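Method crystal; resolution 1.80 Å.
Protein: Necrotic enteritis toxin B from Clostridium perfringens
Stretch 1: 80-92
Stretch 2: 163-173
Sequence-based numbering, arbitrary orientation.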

ATOM      1  N   LYS A  80       3.113   5.611 -19.697  1.00 10.45           N
ATOM      2  CA  LYS A  80       2.967   4.498 -18.780  1.00  9.63           C
ATOM      3  C   LYS A  80       2.681   5.049 -17.383  1.00  9.27           C
ATOM      4  O   LYS A  80       3.400   5.936 -16.907  1.00  9.93           O
ATOM      5  CB  LYS A  80       4.236   3.632 -18.770  1.00 10.41           C
ATOM      6  CG  LYS A  80       4.066   2.381 -17.906  1.00  9.48           C
ATOM      7  CD  LYS A  80       5.297   1.514 -17.897  1.00 12.00           C
ATOM      8  CE  LYS A  80       6.457   2.125 -17.089  1.00 12.38           C
ATOM      9  NZ  LYS A  80       6.195   2.116 -15.610  1.00  9.51           N
ATOM     10  N   TRP A  81       1.682   4.491 -16.698  1.00  8.68           N
ATOM     11  CA  TRP A  81       1.227   5.065 -15.431  1.00  8.15           C
ATOM     12  C   TRP A  81       0.706   3.937 -14.529  1.00  8.76           C
ATOM     13  O   TRP A  81       0.353   2.871 -15.038  1.00  8.30           O
ATOM     14  CB  TRP A  81       0.157   6.145 -15.693  1.00  7.09           C
ATOM     15  CG  TRP A  81      -1.097   5.617 -16.320  1.00  9.40           C
ATOM     16  CD1 TRP A  81      -1.293   5.277 -17.634  1.00  9.67           C
ATOM     17  CD2 TRP A  81      -2.318   5.335 -15.643  1.00  9.48           C
ATOM     18  NE1 TRP A  81      -2.587   4.819 -17.816  1.00  9.81           N
ATOM     19  CE2 TRP A  81      -3.225   4.821 -16.603  1.00 10.15           C
ATOM     20  CE3 TRP A  81      -2.733   5.454 -14.303  1.00 10.73           C
ATOM     21  CZ2 TRP A  81      -4.535   4.436 -16.277  1.00  8.66           C
ATOM     22  CZ3 TRP A  81      -4.036   5.089 -13.972  1.00 11.02           C
ATOM     23  CH2 TRP A  81      -4.928   4.586 -14.967  1.00  9.08           C
ATOM     24  N   PRO A  82       0.723   4.145 -13.196  1.00  8.15           N
ATOM     25  CA  PRO A  82       0.322   3.071 -12.285  1.00  8.91           C
ATOM     26  C   PRO A  82      -1.185   3.059 -12.049  1.00  9.28           C
ATOM     27  O   PRO A  82      -1.756   4.033 -11.526  1.00  9.78           O
ATOM     28  CB  PRO A  82       1.080   3.412 -10.999  1.00  8.33           C
ATOM     29  CG  PRO A  82       1.135   4.896 -11.001  1.00  7.80           C
ATOM     30  CD  PRO A  82       1.342   5.274 -12.475  1.00  9.66           C
ATOM     31  N   GLU A  83      -1.829   1.971 -12.460  1.00  9.23           N
ATOM     32  CA  GLU A  83      -3.273   1.884 -12.335  1.00  8.96           C
ATOM     33  C   GLU A  83      -3.666   1.261 -11.002  1.00  8.35           C
ATOM     34  O   GLU A  83      -4.709   1.619 -10.447  1.00  8.98           O
ATOM     35  CB  GLU A  83      -3.887   1.147 -13.537  1.00  9.28           C
ATOM     36  CG  GLU A  83      -5.438   1.165 -13.568  1.00  9.16           C
ATOM     37  CD  GLU A  83      -6.073   0.073 -12.716  1.00 11.01           C
ATOM     38  OE1 GLU A  83      -5.365  -0.893 -12.331  1.00 10.72           O
ATOM     39  OE2 GLU A  83      -7.289   0.190 -12.424  1.00 13.38           O
ATOM     40  N   THR A  84      -2.840   0.339 -10.492  1.00  8.27           N
ATOM     41  CA  THR A  84      -3.085  -0.306  -9.186  1.00  8.49           C
ATOM     42  C   THR A  84      -1.777  -0.522  -8.431  1.00  8.05           C
ATOM     43  O   THR A  84      -0.809  -1.077  -8.984  1.00  8.57           O
ATOM     44  CB  THR A  84      -3.850  -1.691  -9.300  1.00  9.75           C
ATOM     45  OG1 THR A  84      -5.174  -1.482  -9.829  1.00 13.27           O
ATOM     46  CG2 THR A  84      -3.976  -2.358  -7.906  1.00  8.78           C
ATOM     47  N   TYR A  85      -1.746  -0.090  -7.167  1.00  7.61           N
ATOM     48  CA  TYR A  85      -0.715  -0.564  -6.250  1.00  7.64           C
ATOM     49  C   TYR A  85      -1.310  -1.670  -5.355  1.00  8.28           C
ATOM     50  O   TYR A  85      -2.332  -1.465  -4.727  1.00  9.51           O
ATOM     51  CB  TYR A  85      -0.241   0.567  -5.360  1.00  7.21           C
ATOM     52  CG  TYR A  85       0.411   1.721  -6.063  1.00  7.97           C
ATOM     53  CD1 TYR A  85       1.812   1.781  -6.187  1.00  7.77           C
ATOM     54  CD2 TYR A  85      -0.352   2.795  -6.539  1.00  5.95           C
ATOM     55  CE1 TYR A  85       2.442   2.879  -6.796  1.00  7.89           C
ATOM     56  CE2 TYR A  85       0.271   3.905  -7.172  1.00  6.51           C
ATOM     57  CZ  TYR A  85       1.666   3.928  -7.285  1.00  8.53           C
ATOM     58  OH  TYR A  85       2.282   5.017  -7.877  1.00  8.27           O
ATOM     59  N   ARG A  86      -0.644  -2.820  -5.281  1.00  8.60           N
ATOM     60  CA  ARG A  86      -1.067  -3.910  -4.405  1.00  8.46           C
ATOM     61  C   ARG A  86      -0.043  -4.132  -3.301  1.00  9.00           C
ATOM     62  O   ARG A  86       1.179  -4.218  -3.564  1.00  8.64           O
ATOM     63  CB  ARG A  86      -1.238  -5.205  -5.180  1.00  8.72           C
ATOM     64  CG  ARG A  86      -1.711  -6.361  -4.261  1.00  8.82           C
ATOM     65  CD  ARG A  86      -2.117  -7.575  -5.091  1.00  9.97           C
ATOM     66  NE  ARG A  86      -3.335  -7.293  -5.836  1.00 11.73           N
ATOM     67  CZ  ARG A  86      -3.892  -8.113  -6.727  1.00 15.27           C
ATOM     68  NH1 ARG A  86      -3.344  -9.289  -7.000  1.00 16.28           N
ATOM     69  NH2 ARG A  86      -5.010  -7.749  -7.351  1.00 13.75           N
ATOM     70  N   ILE A  87      -0.542  -4.223  -2.072  1.00  8.54           N
ATOM     71  CA  ILE A  87       0.330  -4.431  -0.912  1.00  9.70           C
ATOM     72  C   ILE A  87      -0.162  -5.706  -0.244  1.00  9.69           C
ATOM     73  O   ILE A  87      -1.320  -5.794   0.141  1.00  9.42           O
ATOM     74  CB  ILE A  87       0.285  -3.222   0.070  1.00 10.26           C
ATOM     75  CG1 ILE A  87       0.995  -1.996  -0.534  1.00 12.35           C
ATOM     76  CG2 ILE A  87       0.942  -3.569   1.441  1.00 12.36           C
ATOM     77  CD1 ILE A  87       0.119  -1.100  -1.361  1.00 18.99           C
ATOM     78  N   ASN A  88       0.727  -6.691  -0.112  1.00  9.59           N
ATOM     79  CA  ASN A  88       0.384  -7.912   0.606  1.00 10.22           C
ATOM     80  C   ASN A  88       1.277  -7.980   1.835  1.00 10.43           C
ATOM     81  O   ASN A  88       2.489  -7.729   1.743  1.00  9.54           O
ATOM     82  CB  ASN A  88       0.642  -9.156  -0.236  1.00 10.34           C
ATOM     83  CG  ASN A  88      -0.143  -9.190  -1.533  1.00 13.82           C
ATOM     84  OD1 ASN A  88      -1.266  -8.699  -1.632  1.00 13.77           O
ATOM     85  ND2 ASN A  88       0.453  -9.793  -2.543  1.00 17.67           N
ATOM     86  N   VAL A  89       0.685  -8.315   2.974  1.00  9.13           N
ATOM     87  CA  VAL A  89       1.468  -8.560   4.161  1.00  9.46           C
ATOM     88  C   VAL A  89       1.136  -9.992   4.596  1.00 10.25           C
ATOM     89  O   VAL A  89      -0.015 -10.291   4.904  1.00 10.38           O
ATOM     90  CB  VAL A  89       1.153  -7.528   5.268  1.00  9.79           C
ATOM     91  CG1 VAL A  89       1.963  -7.829   6.498  1.00 10.48           C
ATOM     92  CG2 VAL A  89       1.470  -6.088   4.791  1.00  8.80           C
ATOM     93  N   LYS A  90       2.138 -10.870   4.596  1.00 10.31           N
ATOM     94  CA  LYS A  90       1.927 -12.281   4.886  1.00 11.08           C
ATOM     95  C   LYS A  90       2.628 -12.634   6.175  1.00 11.30           C
ATOM     96  O   LYS A  90       3.715 -12.152   6.431  1.00 10.51           O
ATOM     97  CB  LYS A  90       2.456 -13.176   3.760  1.00 12.11           C
ATOM     98  CG  LYS A  90       1.672 -13.032   2.455  1.00 13.89           C
ATOM     99  CD  LYS A  90       2.332 -13.865   1.365  1.00 18.26           C
ATOM    100  CE  LYS A  90       1.590 -13.738   0.046  1.00 20.16           C
ATOM    101  NZ  LYS A  90       2.341 -14.456  -1.042  1.00 20.77           N
ATOM    102  N   SER A  91       1.970 -13.434   7.006  1.00 12.46           N
ATOM    103  CA  SER A  91       2.594 -13.977   8.202  1.00 12.16           C
ATOM    104  C   SER A  91       2.853 -15.477   7.978  1.00 14.00           C
ATOM    105  O   SER A  91       2.007 -16.207   7.428  1.00 13.94           O
ATOM    106  CB  SER A  91       1.701 -13.770   9.416  1.00 13.51           C
ATOM    107  OG  SER A  91       2.309 -14.288  10.577  1.00 13.24           O
ATOM    108  N   ALA A  92       4.044 -15.920   8.359  1.00 13.77           N
ATOM    109  CA  ALA A  92       4.404 -17.329   8.295  1.00 15.49           C
ATOM    110  C   ALA A  92       5.200 -17.759   9.512  1.00 16.14           C
ATOM    111  O   ALA A  92       6.023 -17.015  10.033  1.00 15.05           O
ATOM    112  CB  ALA A  92       5.211 -17.614   7.021  1.00 15.13           C
ATOM    113  N   ALA A 163      -6.041 -15.176   8.337  1.00 16.39           N
ATOM    114  CA  ALA A 163      -5.065 -15.393   9.411  1.00 15.47           C
ATOM    115  C   ALA A 163      -3.596 -15.213   8.988  1.00 14.28           C
ATOM    116  O   ALA A 163      -2.741 -14.892   9.835  1.00 12.98           O
ATOM    117  CB  ALA A 163      -5.291 -16.775  10.085  1.00 16.29           C
ATOM    118  N   ASN A 164      -3.304 -15.412   7.697  1.00 13.75           N
ATOM    119  CA  ASN A 164      -1.914 -15.326   7.230  1.00 13.77           C
ATOM    120  C   ASN A 164      -1.659 -14.325   6.112  1.00 12.55           C
ATOM    121  O   ASN A 164      -0.520 -14.203   5.661  1.00 12.35           O
ATOM    122  CB  ASN A 164      -1.382 -16.707   6.821  1.00 14.23           C
ATOM    123  CG  ASN A 164      -1.379 -17.681   7.958  1.00 15.89           C
ATOM    124  OD1 ASN A 164      -2.386 -18.336   8.224  1.00 16.83           O
ATOM    125  ND2 ASN A 164      -0.250 -17.795   8.646  1.00 17.73           N
ATOM    126  N   LEU A 165      -2.705 -13.617   5.665  1.00 11.78           N
ATOM    127  CA  LEU A 165      -2.557 -12.626   4.597  1.00 11.68           C
ATOM    128  C   LEU A 165      -3.507 -11.456   4.790  1.00 12.15           C
ATOM    129  O   LEU A 165      -4.709 -11.659   4.960  1.00 13.92           O
ATOM    130  CB  LEU A 165      -2.829 -13.246   3.211  1.00 12.33           C
ATOM    131  CG  LEU A 165      -2.943 -12.363   1.954  1.00 12.44           C
ATOM    132  CD1 LEU A 165      -1.644 -11.563   1.616  1.00 14.59           C
ATOM    133  CD2 LEU A 165      -3.364 -13.217   0.759  1.00 15.08           C
ATOM    134  N   ALA A 166      -2.964 -10.242   4.765  1.00 11.28           N
ATOM    135  CA  ALA A 166      -3.755  -9.036   4.652  1.00 11.13           C
ATOM    136  C   ALA A 166      -3.303  -8.416   3.338  1.00 11.20           C
ATOM    137  O   ALA A 166      -2.101  -8.303   3.076  1.00 12.03           O
ATOM    138  CB  ALA A 166      -3.447  -8.076   5.808  1.00 11.83           C
ATOM    139  N   SER A 167      -4.254  -8.065   2.489  1.00 10.94           N
ATOM    140  CA  SER A 167      -3.904  -7.521   1.185  1.00 10.67           C
ATOM    141  C   SER A 167      -4.811  -6.358   0.820  1.00 10.39           C
ATOM    142  O   SER A 167      -5.991  -6.390   1.127  1.00 11.08           O
ATOM    143  CB  SER A 167      -4.001  -8.611   0.128  1.00 11.75           C
ATOM    144  OG  SER A 167      -3.685  -8.068  -1.147  1.00 12.17           O
ATOM    145  N   TRP A 168      -4.239  -5.353   0.161  1.00  9.65           N
ATOM    146  CA  TRP A 168      -4.938  -4.131  -0.215  1.00  9.68           C
ATOM    147  C   TRP A 168      -4.601  -3.763  -1.650  1.00 10.36           C
ATOM    148  O   TRP A 168      -3.434  -3.799  -2.037  1.00  9.73           O
ATOM    149  CB  TRP A 168      -4.497  -2.966   0.655  1.00  9.86           C
ATOM    150  CG  TRP A 168      -4.807  -3.106   2.115  1.00  9.36           C
ATOM    151  CD1 TRP A 168      -5.941  -2.692   2.759  1.00 10.25           C
ATOM    152  CD2 TRP A 168      -3.967  -3.694   3.114  1.00 10.53           C
ATOM    153  NE1 TRP A 168      -5.862  -2.985   4.104  1.00 10.91           N
ATOM    154  CE2 TRP A 168      -4.660  -3.599   4.351  1.00  9.85           C
ATOM    155  CE3 TRP A 168      -2.690  -4.289   3.088  1.00 10.78           C
ATOM    156  CZ2 TRP A 168      -4.108  -4.053   5.567  1.00  9.60           C
ATOM    157  CZ3 TRP A 168      -2.158  -4.775   4.291  1.00  8.59           C
ATOM    158  CH2 TRP A 168      -2.859  -4.643   5.510  1.00  8.26           C
ATOM    159  N   ASP A 169      -5.624  -3.418  -2.426  1.00 10.13           N
ATOM    160  CA  ASP A 169      -5.418  -2.769  -3.714  1.00 10.10           C
ATOM    161  C   ASP A 169      -5.733  -1.300  -3.571  1.00  9.79           C
ATOM    162  O   ASP A 169      -6.799  -0.935  -3.067  1.00  9.38           O
ATOM    163  CB  ASP A 169      -6.326  -3.381  -4.781  1.00 10.76           C
ATOM    164  CG  ASP A 169      -5.765  -4.644  -5.360  1.00 14.08           C
ATOM    165  OD1 ASP A 169      -4.608  -4.996  -5.041  1.00 15.30           O
ATOM    166  OD2 ASP A 169      -6.477  -5.290  -6.146  1.00 16.38           O
ATOM    167  N   ILE A 170      -4.790  -0.471  -3.992  1.00  9.29           N
ATOM    168  CA  ILE A 170      -5.027   0.961  -4.073  1.00  9.80           C
ATOM    169  C   ILE A 170      -5.161   1.219  -5.569  1.00  9.50           C
ATOM    170  O   ILE A 170      -4.169   1.199  -6.324  1.00  9.63           O
ATOM    171  CB  ILE A 170      -3.923   1.789  -3.373  1.00 10.46           C
ATOM    172  CG1 ILE A 170      -4.011   1.598  -1.847  1.00 12.01           C
ATOM    173  CG2 ILE A 170      -4.036   3.292  -3.739  1.00 10.98           C
ATOM    174  CD1 ILE A 170      -3.423   0.298  -1.350  1.00 13.78           C
ATOM    175  N   LYS A 171      -6.409   1.413  -5.991  1.00  8.43           N
ATOM    176  CA  LYS A 171      -6.761   1.308  -7.400  1.00  8.81           C
ATOM    177  C   LYS A 171      -7.296   2.637  -7.916  1.00  8.21           C
ATOM    178  O   LYS A 171      -8.067   3.313  -7.256  1.00  8.29           O
ATOM    179  CB  LYS A 171      -7.825   0.210  -7.608  1.00  9.24           C
ATOM    180  CG  LYS A 171      -8.180  -0.053  -9.065  1.00 10.54           C
ATOM    181  CD  LYS A 171      -9.185  -1.250  -9.143  1.00 14.71           C
ATOM    182  CE  LYS A 171      -9.667  -1.521 -10.584  1.00 14.95           C
ATOM    183  NZ  LYS A 171      -8.573  -1.999 -11.513  1.00 16.21           N
ATOM    184  N   PHE A 172      -6.903   2.979  -9.129  1.00  8.18           N
ATOM    185  CA  PHE A 172      -7.291   4.239  -9.719  1.00  8.35           C
ATOM    186  C   PHE A 172      -8.808   4.272  -9.897  1.00  8.55           C
ATOM    187  O   PHE A 172      -9.435   3.256 -10.277  1.00  9.62           O
ATOM    188  CB  PHE A 172      -6.600   4.383 -11.078  1.00  8.41           C
ATOM    189  CG  PHE A 172      -6.954   5.658 -11.789  1.00  9.58           C
ATOM    190  CD1 PHE A 172      -6.414   6.868 -11.373  1.00 10.43           C
ATOM    191  CD2 PHE A 172      -7.832   5.633 -12.883  1.00 11.22           C
ATOM    192  CE1 PHE A 172      -6.751   8.064 -12.036  1.00 12.99           C
ATOM    193  CE2 PHE A 172      -8.174   6.807 -13.543  1.00 10.09           C
ATOM    194  CZ  PHE A 172      -7.621   8.028 -13.117  1.00 11.86           C
ATOM    195  N   VAL A 173      -9.393   5.432  -9.625  1.00  7.83           N
ATOM    196  CA  VAL A 173     -10.826   5.626  -9.781  1.00  9.30           C
ATOM    197  C   VAL A 173     -11.099   6.483 -11.017  1.00  9.20           C
ATOM    198  O   VAL A 173     -11.644   5.989 -11.999  1.00  9.84           O
ATOM    199  CB  VAL A 173     -11.465   6.298  -8.523  1.00  9.01           C
ATOM    200  CG1 VAL A 173     -12.942   6.592  -8.769  1.00 10.47           C
ATOM    201  CG2 VAL A 173     -11.313   5.383  -7.284  1.00  9.50           C
TER
HETATM  202  O   HOH W   1      -9.313   1.962 -12.571  1.00  7.67           O
HETATM  203  O   HOH W   2      -6.837  -3.728 -10.016  1.00 23.12           O

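The strand running through Tyr-85 to Ala-92 lies antiparallel to the strand Leu-165 to Phe-172, and their backbones satisfy each other in a regular ladder. Tyr-85 N donates to Ile-170 O (2.9 Å) and Ile-170 N to Tyr-85 O (2.8 Å). The same pair of hydrogen bonds recurs at Ile-87 with Trp-168 (Ile-87 N to Trp-168 O, 2.9 Å; Trp-168 N to Ile-87 O, 3.0 Å). It recurs again where Val-89 N donates to Ala-166 O at 2.8 Å. Ala-166 N returns the bond to Val-89 O at 3.0 Å. The ladder extends beyond these pairs: Phe-172 N reaches Glu-83 O at 2.9 Å, and Ser-91 N reaches Asn-164 O at 2.9 Å. There the amide of Asn-164 adds a side-chain rung, Asn-164 ND2 donating to Ser-91 O (3.0 Å).

Side chains alternate between the two faces. One carries Tyr-85, Ile-87, Val-89, Ala-166, Trp-168 and Ile-170, all buried. Aliphatic groups suit it because they bury no unsatisfied donor or acceptor: Ile-87 CD1 meets Ile-170 CD1 at 3.8 Å, and Val-89 CG2 lies 3.9 Å from Trp-168 CZ3, at the indole edge. Tyr-85 OH and Trp-168 NE1 are satisfied elsewhere in the structure.

The other face is more polar, though Lys-90 CG packs 3.7 Å from Leu-165 CD1. Arg-86, with chi3 turned to m, grips Asp-169 in a salt bridge engaging both carboxylate oxygens: Arg-86 NE to Asp-169 OD1, 2.7 Å, and Arg-86 NH2 to Asp-169 OD2, 3.1 Å. Buried Ser-167 OG donates to Asn-88 OD1 at 2.5 Å; Asn-88 ND2 bonds elsewhere in the structure, so both amide ends are satisfied.

At the corner, the Glu-83 carboxylate has three partners. Glu-83 OE1 accepts from Thr-84 OG1 (2.6 Å), while Glu-83 OE2 forms a salt bridge with Lys-171 NZ (2.7 Å) and accepts from a water that also donates to Phe-172 O. A second water links Lys-171 NZ to Thr-84 OG1. Nearby, the edge of Trp-81 packs against the face of Phe-172, Trp-81 CZ3 lying 3.7 Å from Phe-172 CG.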